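Local atomic coordinates of flagellar brake protein YcgR (Escherichia coli K-12, PDB entry 5Y6H), a protein that acts as a flagellar brake, binding cyclic di-GMP and then parts of the flagellar motor to slow swimming and swarming. Residues G18-L23 with V103-L108; A26-R31 with I73-Q78; L53-Q58 with P98-V103; Q69-T74 with F84-L89. All blocks are in the same frame, centred on the assembly; numbering follows the deposited sequence.

Contact 1. Residues G18-L23 with V103-L108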
loop_
_atom_site.group_PDB
_atom_site.type_symbol
_atom_site.label_atom_id
_atom_site.label_comp_id
_atom_site.label_asym_id
_atom_site.label_seq_id
_atom_site.Cartn_x
_atom_site.Cartn_y
_atom_site.Cartn_z
ATOM N N GLY A 18 1.376 -9.701 -8.949
ATOM C CA GLY A 18 2.039 -10.840 -8.330
ATOM C C GLY A 18 2.739 -10.486 -7.032
ATOM O O GLY A 18 2.673 -11.237 -6.055
ATOM N N VAL A 19 3.410 -9.332 -6.997
ATOM C CA VAL A 19 4.068 -8.898 -5.768
ATOM C C VAL A 19 3.034 -8.582 -4.695
ATOM O O VAL A 19 3.223 -8.906 -3.515
ATOM C CB VAL A 19 4.979 -7.687 -6.042
ATOM C CG1 VAL A 19 5.556 -7.148 -4.735
ATOM C CG2 VAL A 19 6.093 -8.061 -7.009
ATOM N N LEU A 20 1.930 -7.942 -5.087
ATOM C CA LEU A 20 0.895 -7.587 -4.122
ATOM C C LEU A 20 0.251 -8.830 -3.522
ATOM O O LEU A 20 -0.095 -8.847 -2.334
ATOM C CB LEU A 20 -0.157 -6.701 -4.789
ATOM C CG LEU A 20 0.319 -5.311 -5.218
ATOM C CD1 LEU A 20 -0.766 -4.597 -6.013
ATOM C CD2 LEU A 20 0.743 -4.479 -4.011
ATOM N N ARG A 21 0.084 -9.884 -4.331
ATOM C CA ARG A 21 -0.436 -11.144 -3.807
ATOM C C ARG A 21 0.493 -11.717 -2.743
ATOM O O ARG A 21 0.031 -12.202 -1.704
ATOM C CB ARG A 21 -0.632 -12.157 -4.939
ATOM C CG ARG A 21 -1.597 -11.718 -6.031
ATOM C CD ARG A 21 -2.948 -12.383 -5.889
ATOM N NE ARG A 21 -3.763 -12.223 -7.089
ATOM C CZ ARG A 21 -5.089 -12.178 -7.078
ATOM N NH1 ARG A 21 -5.741 -12.280 -5.928
ATOM N NH2 ARG A 21 -5.764 -12.034 -8.212
ATOM N N ASP A 22 1.806 -11.673 -2.989
ATOM C CA ASP A 22 2.767 -12.149 -1.996
ATOM C C ASP A 22 2.735 -11.284 -0.742
ATOM O O ASP A 22 2.853 -11.797 0.378
ATOM C CB ASP A 22 4.179 -12.161 -2.587
ATOM C CG ASP A 22 4.456 -13.387 -3.440
ATOM O OD1 ASP A 22 3.619 -14.312 -3.469
ATOM O OD2 ASP A 22 5.524 -13.423 -4.084
ATOM N N LEU A 23 2.586 -9.968 -0.917
ATOM C CA LEU A 23 2.522 -9.050 0.217
ATOM C C LEU A 23 1.304 -9.326 1.088
ATOM O O LEU A 23 1.392 -9.329 2.322
ATOM C CB LEU A 23 2.502 -7.610 -0.293
ATOM C CG LEU A 23 2.597 -6.485 0.739
ATOM C CD1 LEU A 23 3.845 -6.634 1.606
ATOM C CD2 LEU A 23 2.576 -5.132 0.040
ATOM N N VAL A 103 -6.498 1.343 -5.678
ATOM C CA VAL A 103 -6.382 0.438 -6.820
ATOM C C VAL A 103 -4.904 0.164 -7.051
ATOM O O VAL A 103 -4.036 0.924 -6.586
ATOM C CB VAL A 103 -7.072 1.013 -8.079
ATOM C CG1 VAL A 103 -8.543 1.297 -7.788
ATOM C CG2 VAL A 103 -6.362 2.258 -8.562
ATOM N N PRO A 104 -4.575 -0.928 -7.742
ATOM C CA PRO A 104 -3.163 -1.280 -7.961
ATOM C C PRO A 104 -2.420 -0.176 -8.689
ATOM O O PRO A 104 -2.964 0.462 -9.603
ATOM C CB PRO A 104 -3.245 -2.556 -8.813
ATOM C CG PRO A 104 -4.549 -3.163 -8.451
ATOM C CD PRO A 104 -5.480 -2.005 -8.189
ATOM N N PRO A 105 -1.165 0.079 -8.305
ATOM C CA PRO A 105 -0.393 1.109 -8.989
ATOM C C PRO A 105 0.052 0.621 -10.353
ATOM O O PRO A 105 0.157 -0.594 -10.592
ATOM C CB PRO A 105 0.811 1.319 -8.051
ATOM C CG PRO A 105 1.027 -0.061 -7.486
ATOM C CD PRO A 105 -0.371 -0.619 -7.279
ATOM N N PRO A 106 0.318 1.534 -11.290
ATOM C CA PRO A 106 0.842 1.095 -12.595
ATOM C C PRO A 106 2.258 0.554 -12.518
ATOM O O PRO A 106 2.642 -0.267 -13.360
ATOM C CB PRO A 106 0.760 2.366 -13.452
ATOM C CG PRO A 106 0.746 3.488 -12.461
ATOM C CD PRO A 106 0.004 2.970 -11.272
ATOM N N THR A 107 3.053 0.993 -11.544
ATOM C CA THR A 107 4.389 0.451 -11.335
ATOM C C THR A 107 4.612 0.232 -9.846
ATOM O O THR A 107 3.951 0.836 -8.999
ATOM C CB THR A 107 5.495 1.363 -11.899
ATOM O OG1 THR A 107 5.535 2.594 -11.163
ATOM C CG2 THR A 107 5.269 1.658 -13.376
ATOM N N LEU A 108 5.570 -0.642 -9.539
ATOM C CA LEU A 108 5.874 -1.037 -8.171
ATOM C C LEU A 108 7.362 -1.344 -8.080
ATOM O O LEU A 108 7.937 -1.917 -9.008
ATOM C CB LEU A 108 5.029 -2.254 -7.762
ATOM C CG LEU A 108 5.132 -2.896 -6.375
ATOM C CD1 LEU A 108 3.805 -3.537 -6.016
ATOM C CD2 LEU A 108 6.243 -3.938 -6.336
#
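Leu20 and Val19, neighbours on helix 13-26, meet Leu108 at the far end of the loop that follows strand 97-102. The Leu20 side chain can be followed outward. Its CB has no partner close by in 103-108. With CG anti to the carbonyl carbon (chi1 -67°), the branch point comes within 4.0 Å of Leu108 CD1. Beyond it the two methyls part company. Leu20 CD2 packs on Leu108 CD1 at 3.8 Å, whereas Leu20 CD1 goes to the proline pair, 4.2 Å from Pro105 CD and 4.3 Å from Pro104 CB. Leu20 and Pro105 approach tip to tip, and Leu20 and Leu108 cross obliquely.

Leu108 is thus shared between two consecutive helix residues, one methyl for each. Its second methyl serves Val19: Leu108 CD2 lies 3.7 Å from Val19 CG1 and is also near Val19 CB. Phe84 of strand 80-86 touches Leu20, Pro105 and Leu108, so the helix and the loop both pack against a residue of the sheet.

No hydrogen bond joins the two segments, and Val19 CA and Leu108 CA, one of the two nearest pairs, are 8.4 Å apart. Every close contact is between carbon atoms, in a setting where Val19, Leu20, Pro105 and Leu108 are all buried. This is consistent with an association resting on dispersion and the exclusion of water, its fit probably governed by the shapes of the branched side chains.

Contact 2. Residues A26-R31 with I73-Q78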
loop_
_atom_site.group_PDB
_atom_site.type_symbol
_atom_site.label_atom_id
_atom_site.label_comp_id
_atom_site.label_asym_id
_atom_site.label_seq_id
_atom_site.Cartn_x
_atom_site.Cartn_y
_atom_site.Cartn_z
ATOM N N ALA A 26 2.012 -12.584 3.024
ATOM C CA ALA A 26 3.031 -12.401 4.054
ATOM C C ALA A 26 2.481 -11.663 5.268
ATOM O O ALA A 26 2.933 -11.901 6.396
ATOM C CB ALA A 26 4.229 -11.648 3.475
ATOM N N ALA A 27 1.518 -10.762 5.055
ATOM C CA ALA A 27 0.825 -10.055 6.134
ATOM C C ALA A 27 1.799 -9.289 7.026
ATOM O O ALA A 27 1.680 -9.292 8.253
ATOM C CB ALA A 27 -0.030 -11.015 6.964
ATOM N N ILE A 28 2.768 -8.623 6.411
ATOM C CA ILE A 28 3.707 -7.791 7.158
ATOM C C ILE A 28 3.152 -6.374 7.246
ATOM O O ILE A 28 2.267 -6.007 6.455
ATOM C CB ILE A 28 5.103 -7.810 6.515
ATOM C CG1 ILE A 28 5.049 -7.293 5.079
ATOM C CG2 ILE A 28 5.705 -9.201 6.594
ATOM C CD1 ILE A 28 6.428 -6.976 4.510
ATOM N N PRO A 29 3.626 -5.547 8.179
ATOM C CA PRO A 29 3.096 -4.184 8.285
ATOM C C PRO A 29 3.453 -3.343 7.072
ATOM O O PRO A 29 4.485 -3.540 6.424
ATOM C CB PRO A 29 3.764 -3.634 9.552
ATOM C CG PRO A 29 4.281 -4.823 10.282
ATOM C CD PRO A 29 4.603 -5.839 9.242
ATOM N N LEU A 30 2.571 -2.399 6.763
ATOM C CA LEU A 30 2.816 -1.394 5.745
ATOM C C LEU A 30 3.024 -0.047 6.421
ATOM O O LEU A 30 2.536 0.188 7.529
ATOM C CB LEU A 30 1.637 -1.277 4.771
ATOM C CG LEU A 30 1.048 -2.514 4.096
ATOM C CD1 LEU A 30 -0.047 -2.087 3.130
ATOM C CD2 LEU A 30 2.107 -3.328 3.376
ATOM N N ARG A 31 3.748 0.840 5.748
ATOM C CA ARG A 31 3.799 2.244 6.130
ATOM C C ARG A 31 3.173 3.076 5.020
ATOM O O ARG A 31 3.579 2.970 3.858
ATOM C CB ARG A 31 5.233 2.709 6.395
ATOM C CG ARG A 31 5.346 4.213 6.634
ATOM C CD ARG A 31 6.779 4.640 6.889
ATOM N NE ARG A 31 7.381 3.896 7.990
ATOM C CZ ARG A 31 8.690 3.802 8.198
ATOM N NH1 ARG A 31 9.153 3.101 9.225
ATOM N NH2 ARG A 31 9.537 4.411 7.380
ATOM N N ILE A 73 3.464 3.911 -0.248
ATOM C CA ILE A 73 3.272 2.717 0.565
ATOM C C ILE A 73 4.569 1.919 0.556
ATOM O O ILE A 73 5.107 1.613 -0.516
ATOM C CB ILE A 73 2.086 1.884 0.049
ATOM C CG1 ILE A 73 0.816 2.747 0.054
ATOM C CG2 ILE A 73 1.912 0.634 0.890
ATOM C CD1 ILE A 73 -0.404 2.078 -0.503
ATOM N N THR A 74 5.080 1.601 1.753
ATOM C CA THR A 74 6.330 0.867 1.916
ATOM C C THR A 74 6.126 -0.335 2.828
ATOM O O THR A 74 5.318 -0.301 3.759
ATOM C CB THR A 74 7.440 1.759 2.508
ATOM O OG1 THR A 74 6.955 2.394 3.699
ATOM C CG2 THR A 74 7.847 2.832 1.495
ATOM N N ALA A 75 6.889 -1.394 2.565
ATOM C CA ALA A 75 6.874 -2.581 3.406
ATOM C C ALA A 75 8.185 -3.321 3.192
ATOM O O ALA A 75 8.667 -3.416 2.061
ATOM C CB ALA A 75 5.688 -3.501 3.087
ATOM N N GLU A 76 8.770 -3.830 4.273
ATOM C CA GLU A 76 10.045 -4.513 4.126
ATOM C C GLU A 76 10.190 -5.625 5.154
ATOM O O GLU A 76 9.722 -5.514 6.290
ATOM C CB GLU A 76 11.230 -3.545 4.244
ATOM C CG GLU A 76 11.237 -2.689 5.495
ATOM C CD GLU A 76 12.140 -1.477 5.349
ATOM O OE1 GLU A 76 13.329 -1.664 5.020
ATOM O OE2 GLU A 76 11.661 -0.341 5.554
ATOM N N THR A 77 10.851 -6.703 4.730
ATOM C CA THR A 77 11.226 -7.795 5.616
ATOM C C THR A 77 12.429 -8.519 5.021
ATOM O O THR A 77 12.513 -8.700 3.803
ATOM C CB THR A 77 10.062 -8.774 5.849
ATOM O OG1 THR A 77 10.457 -9.774 6.798
ATOM C CG2 THR A 77 9.637 -9.452 4.550
ATOM N N GLN A 78 13.368 -8.898 5.889
ATOM C CA GLN A 78 14.518 -9.724 5.510
ATOM C C GLN A 78 15.275 -9.142 4.316
ATOM O O GLN A 78 15.745 -9.867 3.438
ATOM C CB GLN A 78 14.079 -11.163 5.231
ATOM C CG GLN A 78 13.409 -11.852 6.419
ATOM C CD GLN A 78 14.337 -12.025 7.612
ATOM O OE1 GLN A 78 15.558 -11.878 7.501
ATOM N NE2 GLN A 78 13.757 -12.340 8.764
HETATM O O HOH W 1 7.127 -3.636 6.822
HETATM O O HOH W 2 5.843 4.788 3.125
#
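Arg31 O is gripped by two donors, Thr74 N at 2.9 Å and a water that also lies 2.7 Å from Thr74 OG1. In the other direction Arg31 N donates to Thr74 O at 2.8 Å, with an N-H...O angle of 168°. Together the two backbone bonds make Arg31 and Thr74 an antiparallel hydrogen-bonded pair, to which the water adds a bridge between the Arg31 carbonyl and the threonine hydroxyl. That hydroxyl sits between its own backbone N and carbonyl carbon (chi1 52°), and this places Thr74 OG1 3.2 Å from Arg31 CB.

Past this pair the strands separate, and a second water spans the gap, donating to Pro29 O and accepting from Glu76 N. Direct backbone pairing therefore gives way to a water bridge within two residues.

Apolar side chains meet next, with Leu30, Ile73 and Ala75 buried. Leu30 divides its methyls: CD2 lies 3.6 Å from Ala75 CB, while Leu30 CD1 reaches Ile73 CG2 at 4.0 Å. Ile28 comes in farther along, its CD1 3.8 Å from Ala75 CB and 4.1 Å from Thr77 CG2. The small alanine thus receives the tips of two larger residues. Leu23 of helix 13-26 covers Ile28, Leu30 and Ala75 from the helix side.

Ala27, with positive phi, is the residue at which the chain leaves the helical conformation. The geometry is that of a helix-to-strand connection, by which the chain passes from helix 13-26 into strand 30-34, which lies between strands 71-77 and 37-47 in the antiparallel sheet of the PilZN domain.

Contact 3. Residues L53-Q58 with P98-V103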
loop_
_atom_site.group_PDB
_atom_site.type_symbol
_atom_site.label_atom_id
_atom_site.label_comp_id
_atom_site.label_asym_id
_atom_site.label_seq_id
_atom_site.Cartn_x
_atom_site.Cartn_y
_atom_site.Cartn_z
ATOM N N LEU A 53 -6.859 -1.531 2.660
ATOM C CA LEU A 53 -5.803 -1.237 3.622
ATOM C C LEU A 53 -6.399 -0.892 4.982
ATOM O O LEU A 53 -7.418 -0.199 5.064
ATOM C CB LEU A 53 -4.924 -0.074 3.137
ATOM C CG LEU A 53 -4.358 -0.192 1.719
ATOM C CD1 LEU A 53 -3.768 1.131 1.253
ATOM C CD2 LEU A 53 -3.310 -1.297 1.646
ATOM N N ASP A 54 -5.748 -1.358 6.046
ATOM C CA ASP A 54 -6.217 -1.085 7.399
ATOM C C ASP A 54 -6.061 0.393 7.753
ATOM O O ASP A 54 -5.116 1.064 7.326
ATOM C CB ASP A 54 -5.445 -1.941 8.409
ATOM C CG ASP A 54 -6.181 -2.110 9.729
ATOM O OD1 ASP A 54 -7.382 -1.775 9.801
ATOM O OD2 ASP A 54 -5.554 -2.578 10.706
ATOM N N PHE A 55 -7.009 0.900 8.541
ATOM C CA PHE A 55 -6.858 2.218 9.145
ATOM C C PHE A 55 -5.694 2.215 10.129
ATOM O O PHE A 55 -5.334 1.180 10.697
ATOM C CB PHE A 55 -8.139 2.622 9.886
ATOM C CG PHE A 55 -9.066 3.510 9.095
ATOM C CD1 PHE A 55 -9.939 4.367 9.753
ATOM C CD2 PHE A 55 -9.081 3.479 7.708
ATOM C CE1 PHE A 55 -10.804 5.190 9.048
ATOM C CE2 PHE A 55 -9.947 4.299 6.990
ATOM C CZ PHE A 55 -10.810 5.154 7.662
ATOM N N GLY A 56 -5.101 3.394 10.332
ATOM C CA GLY A 56 -4.181 3.576 11.433
ATOM C C GLY A 56 -4.921 3.744 12.749
ATOM O O GLY A 56 -6.138 3.915 12.797
ATOM N N SER A 57 -4.162 3.695 13.845
ATOM C CA SER A 57 -4.775 3.778 15.164
ATOM C C SER A 57 -5.210 5.191 15.543
ATOM O O SER A 57 -6.099 5.339 16.388
ATOM C CB SER A 57 -3.817 3.234 16.227
ATOM O OG SER A 57 -2.597 3.956 16.238
ATOM N N GLN A 58 -4.617 6.227 14.949
ATOM C CA GLN A 58 -4.931 7.611 15.292
ATOM C C GLN A 58 -5.860 8.195 14.235
ATOM O O GLN A 58 -5.512 8.230 13.050
ATOM C CB GLN A 58 -3.658 8.450 15.411
ATOM C CG GLN A 58 -2.607 7.854 16.336
ATOM C CD GLN A 58 -3.133 7.614 17.738
ATOM O OE1 GLN A 58 -3.875 8.433 18.283
ATOM N NE2 GLN A 58 -2.754 6.486 18.330
ATOM N N PRO A 98 -13.724 0.312 9.556
ATOM C CA PRO A 98 -13.347 1.201 8.453
ATOM C C PRO A 98 -12.015 0.776 7.855
ATOM O O PRO A 98 -11.140 0.245 8.543
ATOM C CB PRO A 98 -13.238 2.585 9.107
ATOM C CG PRO A 98 -13.513 2.407 10.554
ATOM C CD PRO A 98 -13.599 0.953 10.875
ATOM N N ALA A 99 -11.870 1.019 6.555
ATOM C CA ALA A 99 -10.650 0.672 5.840
ATOM C C ALA A 99 -10.450 1.654 4.697
ATOM O O ALA A 99 -11.388 2.328 4.263
ATOM C CB ALA A 99 -10.700 -0.765 5.304
ATOM N N PHE A 100 -9.210 1.735 4.216
ATOM C CA PHE A 100 -8.912 2.453 2.983
ATOM C C PHE A 100 -9.090 1.518 1.795
ATOM O O PHE A 100 -8.751 0.332 1.866
ATOM C CB PHE A 100 -7.480 2.999 2.965
ATOM C CG PHE A 100 -7.118 3.859 4.147
ATOM C CD1 PHE A 100 -7.668 5.125 4.306
ATOM C CD2 PHE A 100 -6.182 3.418 5.072
ATOM C CE1 PHE A 100 -7.316 5.924 5.391
ATOM C CE2 PHE A 100 -5.822 4.208 6.155
ATOM C CZ PHE A 100 -6.388 5.467 6.314
ATOM N N ILE A 101 -9.599 2.062 0.691
ATOM C CA ILE A 101 -9.628 1.355 -0.582
ATOM C C ILE A 101 -8.855 2.175 -1.605
ATOM O O ILE A 101 -8.975 3.405 -1.655
ATOM C CB ILE A 101 -11.066 1.071 -1.073
ATOM C CG1 ILE A 101 -11.041 0.385 -2.442
ATOM C CG2 ILE A 101 -11.900 2.346 -1.123
ATOM C CD1 ILE A 101 -12.381 -0.199 -2.864
ATOM N N THR A 102 -8.038 1.491 -2.398
ATOM C CA THR A 102 -7.362 2.101 -3.534
ATOM C C THR A 102 -7.234 1.035 -4.618
ATOM O O THR A 102 -7.815 -0.051 -4.511
ATOM C CB THR A 102 -6.025 2.715 -3.097
ATOM O OG1 THR A 102 -5.511 3.555 -4.139
ATOM C CG2 THR A 102 -5.005 1.639 -2.742
ATOM N N VAL A 103 -6.498 1.343 -5.678
ATOM C CA VAL A 103 -6.382 0.438 -6.820
ATOM C C VAL A 103 -4.904 0.164 -7.051
ATOM O O VAL A 103 -4.036 0.924 -6.586
ATOM C CB VAL A 103 -7.072 1.013 -8.079
ATOM C CG1 VAL A 103 -8.543 1.297 -7.788
ATOM C CG2 VAL A 103 -6.362 2.258 -8.562
HETATM O O HOH W 3 -9.950 -2.121 8.664
#
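Leu53 and Phe100 are joined first by backbone hydrogen bonds. Leu53 N donates a hydrogen bond to Phe100 O at 2.8 Å, nearly straight (172°). Phe100 N answers to Leu53 O, also at 2.8 Å but more bent (150°). The two residues form an antiparallel hydrogen-bonded pair, with their CB atoms 4.0 Å apart on the same face of the sheet. Asp54 and Pro98 add a polar link through one water, which donates to both Asp54 OD1 and Pro98 O.

Aromatic contacts make up the second group. Phe55 lies between Pro98 and Phe100. Pro98 CB stands over one face of the Phe55 ring, 3.8 Å from its centroid, in a CH-pi contact. Against Phe100 the Phe55 ring is oblique: the centroids are 4.5 Å apart and the planes meet at 36°, with Phe55 CD2 above the centre of the Phe100 ring. Asp54 O meets the edge of the Phe100 ring, 3.4 Å from CE2. An alanine at Phe100 would probably leave the Phe55 ring without its aromatic partner and open a gap beneath helix 59-67, whose Asn62 and Leu66 touch the Phe100 side chain.

Leu53 CD1 and Thr102 CG2 supply a looser apolar contact. Taken together, this is the pairing of two neighbouring antiparallel strands, 50-54 and 97-102, inside the PilZN sheet, with aromatic packing where the chain turns toward helix 59-67.

Contact 4. Residues Q69-T74 with F84-L89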
loop_
_atom_site.group_PDB
_atom_site.type_symbol
_atom_site.label_atom_id
_atom_site.label_comp_id
_atom_site.label_asym_id
_atom_site.label_seq_id
_atom_site.Cartn_x
_atom_site.Cartn_y
_atom_site.Cartn_z
ATOM N N GLN A 69 -3.087 13.811 -1.751
ATOM C CA GLN A 69 -3.179 13.610 -3.189
ATOM C C GLN A 69 -2.121 12.671 -3.739
ATOM O O GLN A 69 -2.181 12.324 -4.923
ATOM C CB GLN A 69 -3.112 14.961 -3.910
ATOM C CG GLN A 69 -4.241 15.859 -3.495
ATOM C CD GLN A 69 -3.941 17.304 -3.721
ATOM O OE1 GLN A 69 -4.473 17.901 -4.642
ATOM N NE2 GLN A 69 -3.097 17.884 -2.882
ATOM N N HIS A 70 -1.156 12.262 -2.919
ATOM C CA HIS A 70 -0.281 11.151 -3.255
ATOM C C HIS A 70 0.115 10.467 -1.957
ATOM O O HIS A 70 0.401 11.136 -0.961
ATOM C CB HIS A 70 0.963 11.607 -4.025
ATOM C CG HIS A 70 0.687 11.965 -5.451
ATOM N ND1 HIS A 70 0.686 13.266 -5.906
ATOM C CD2 HIS A 70 0.383 11.192 -6.520
ATOM C CE1 HIS A 70 0.406 13.278 -7.196
ATOM N NE2 HIS A 70 0.217 12.032 -7.593
ATOM N N ILE A 71 0.109 9.137 -1.969
ATOM C CA ILE A 71 0.404 8.332 -0.788
ATOM C C ILE A 71 1.430 7.282 -1.187
ATOM O O ILE A 71 1.189 6.497 -2.112
ATOM C CB ILE A 71 -0.855 7.656 -0.212
ATOM C CG1 ILE A 71 -1.919 8.692 0.167
ATOM C CG2 ILE A 71 -0.495 6.792 0.987
ATOM C CD1 ILE A 71 -2.978 8.901 -0.895
ATOM N N THR A 72 2.569 7.268 -0.499
ATOM C CA THR A 72 3.619 6.283 -0.729
ATOM C C THR A 72 3.469 5.138 0.263
ATOM O O THR A 72 3.357 5.367 1.473
ATOM C CB THR A 72 5.005 6.918 -0.596
ATOM O OG1 THR A 72 5.172 7.910 -1.615
ATOM C CG2 THR A 72 6.096 5.866 -0.740
ATOM N N ILE A 73 3.464 3.911 -0.248
ATOM C CA ILE A 73 3.272 2.717 0.565
ATOM C C ILE A 73 4.569 1.919 0.556
ATOM O O ILE A 73 5.107 1.613 -0.516
ATOM C CB ILE A 73 2.086 1.884 0.049
ATOM C CG1 ILE A 73 0.816 2.747 0.054
ATOM C CG2 ILE A 73 1.912 0.634 0.890
ATOM C CD1 ILE A 73 -0.404 2.078 -0.503
ATOM N N THR A 74 5.080 1.601 1.753
ATOM C CA THR A 74 6.330 0.867 1.916
ATOM C C THR A 74 6.126 -0.335 2.828
ATOM O O THR A 74 5.318 -0.301 3.759
ATOM C CB THR A 74 7.440 1.759 2.508
ATOM O OG1 THR A 74 6.955 2.394 3.699
ATOM C CG2 THR A 74 7.847 2.832 1.495
ATOM N N PHE A 84 5.502 1.602 -3.529
ATOM C CA PHE A 84 4.697 2.100 -4.636
ATOM C C PHE A 84 3.894 3.295 -4.143
ATOM O O PHE A 84 3.790 3.548 -2.941
ATOM C CB PHE A 84 3.794 1.008 -5.228
ATOM C CG PHE A 84 2.822 0.399 -4.245
ATOM C CD1 PHE A 84 1.507 0.836 -4.192
ATOM C CD2 PHE A 84 3.215 -0.633 -3.407
ATOM C CE1 PHE A 84 0.606 0.264 -3.312
ATOM C CE2 PHE A 84 2.316 -1.205 -2.518
ATOM C CZ PHE A 84 1.012 -0.754 -2.471
ATOM N N THR A 85 3.343 4.045 -5.095
ATOM C CA THR A 85 2.587 5.252 -4.797
ATOM C C THR A 85 1.216 5.160 -5.446
ATOM O O THR A 85 1.090 4.719 -6.592
ATOM C CB THR A 85 3.323 6.508 -5.295
ATOM O OG1 THR A 85 4.601 6.596 -4.655
ATOM C CG2 THR A 85 2.527 7.768 -4.987
ATOM N N VAL A 86 0.187 5.560 -4.700
ATOM C CA VAL A 86 -1.170 5.655 -5.219
ATOM C C VAL A 86 -1.615 7.110 -5.138
ATOM O O VAL A 86 -1.093 7.907 -4.354
ATOM C CB VAL A 86 -2.151 4.736 -4.465
ATOM C CG1 VAL A 86 -1.743 3.277 -4.624
ATOM C CG2 VAL A 86 -2.202 5.123 -3.000
ATOM N N GLU A 87 -2.596 7.455 -5.968
ATOM C CA GLU A 87 -3.014 8.845 -6.085
ATOM C C GLU A 87 -4.155 9.214 -5.151
ATOM O O GLU A 87 -4.353 10.404 -4.879
ATOM C CB GLU A 87 -3.428 9.153 -7.529
ATOM C CG GLU A 87 -2.308 8.969 -8.540
ATOM C CD GLU A 87 -2.669 9.508 -9.909
ATOM O OE1 GLU A 87 -3.659 10.265 -10.006
ATOM O OE2 GLU A 87 -1.964 9.177 -10.886
ATOM N N GLN A 88 -4.899 8.232 -4.648
ATOM C CA GLN A 88 -6.094 8.518 -3.870
ATOM C C GLN A 88 -6.470 7.293 -3.049
ATOM O O GLN A 88 -6.357 6.159 -3.526
ATOM C CB GLN A 88 -7.254 8.927 -4.788
ATOM C CG GLN A 88 -8.633 8.875 -4.155
ATOM C CD GLN A 88 -9.619 9.800 -4.842
ATOM O OE1 GLN A 88 -9.296 10.432 -5.850
ATOM N NE2 GLN A 88 -10.828 9.883 -4.301
ATOM N N LEU A 89 -6.895 7.532 -1.811
ATOM C CA LEU A 89 -7.574 6.531 -1.005
ATOM C C LEU A 89 -8.965 7.035 -0.657
ATOM O O LEU A 89 -9.161 8.232 -0.428
ATOM C CB LEU A 89 -6.824 6.203 0.288
ATOM C CG LEU A 89 -5.310 6.004 0.282
ATOM C CD1 LEU A 89 -4.848 5.432 1.611
ATOM C CD2 LEU A 89 -4.915 5.089 -0.839
#
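Ile71, Ile73 and Phe84 bury the most surface here. Ile71 is bonded to Val86 in both directions: Ile71 N to Val86 O and Val86 N to Ile71 O, each 2.9 Å long. Ile71 CD1 lies 3.9 Å from Leu89 CG, beyond the end of strand 80-86, while Ile71 CB rests near Val86 CG2.

Ile73 and Phe84 form the next hydrogen-bonded pair. Ile73 N donates to Phe84 O at 2.7 Å, in an almost straight bond (177°), and Phe84 N returns a bond to Ile73 O. Phe84 CG lies between its backbone N and carbonyl carbon (chi1 59°), and the ring beyond it packs on Ile73. Ile73 CB stands over one ring face, offset toward the rim, 4.0 Å from the centroid in a CH-pi contact, and Ile73 CD1 comes within 3.5 Å of Phe84 CE1. An alanine in place of Phe84 would probably uncover Ile73 and leave a gap between it and Pro105, which also packs against the ring.

Thr72 and Thr85, the non-hydrogen-bonded pair between these two, lie on the opposite face. Their hydroxyls share a weak hydrogen bond, with Thr72 OG1 and Thr85 OG1 3.4 Å apart. His70 and Glu87 run side by side in the same direction at the exposed end, meeting through His70 CD2 and Glu87 CG.

The axes of the short pieces 71-74 and 84-86 approach to 4.7 Å with directions 146° apart, as in a twisted antiparallel beta hairpin, here of strands 71-77 and 80-86, with Ile71, Ile73, Phe84 and Val86 on one face and Thr72 and Thr85 on the other.

Along the chain, contact 1 encloses the other three; contact 4 is nested within contact 3, whereas contacts 2 and 3 interleave. Their centres lie 12 to 16 Å apart within one PilZN domain. Contacts 2 and 4 share strand 71-77, paired with strand 30-34 on one side and strand 80-86 on the other; contact 3 joins two more strands of the same antiparallel sheet. Helix 13-26 of contact 1 reaches contact 2 through Leu23, and the proline loop of contact 1 packs on strand 80-86 of contact 4. Leu53 bridges contacts 2 and 3, and Thr102 links contacts 3 and 4. The linked packing makes a compact domain, the N-terminal domain of YcgR, which is involved in FliG binding.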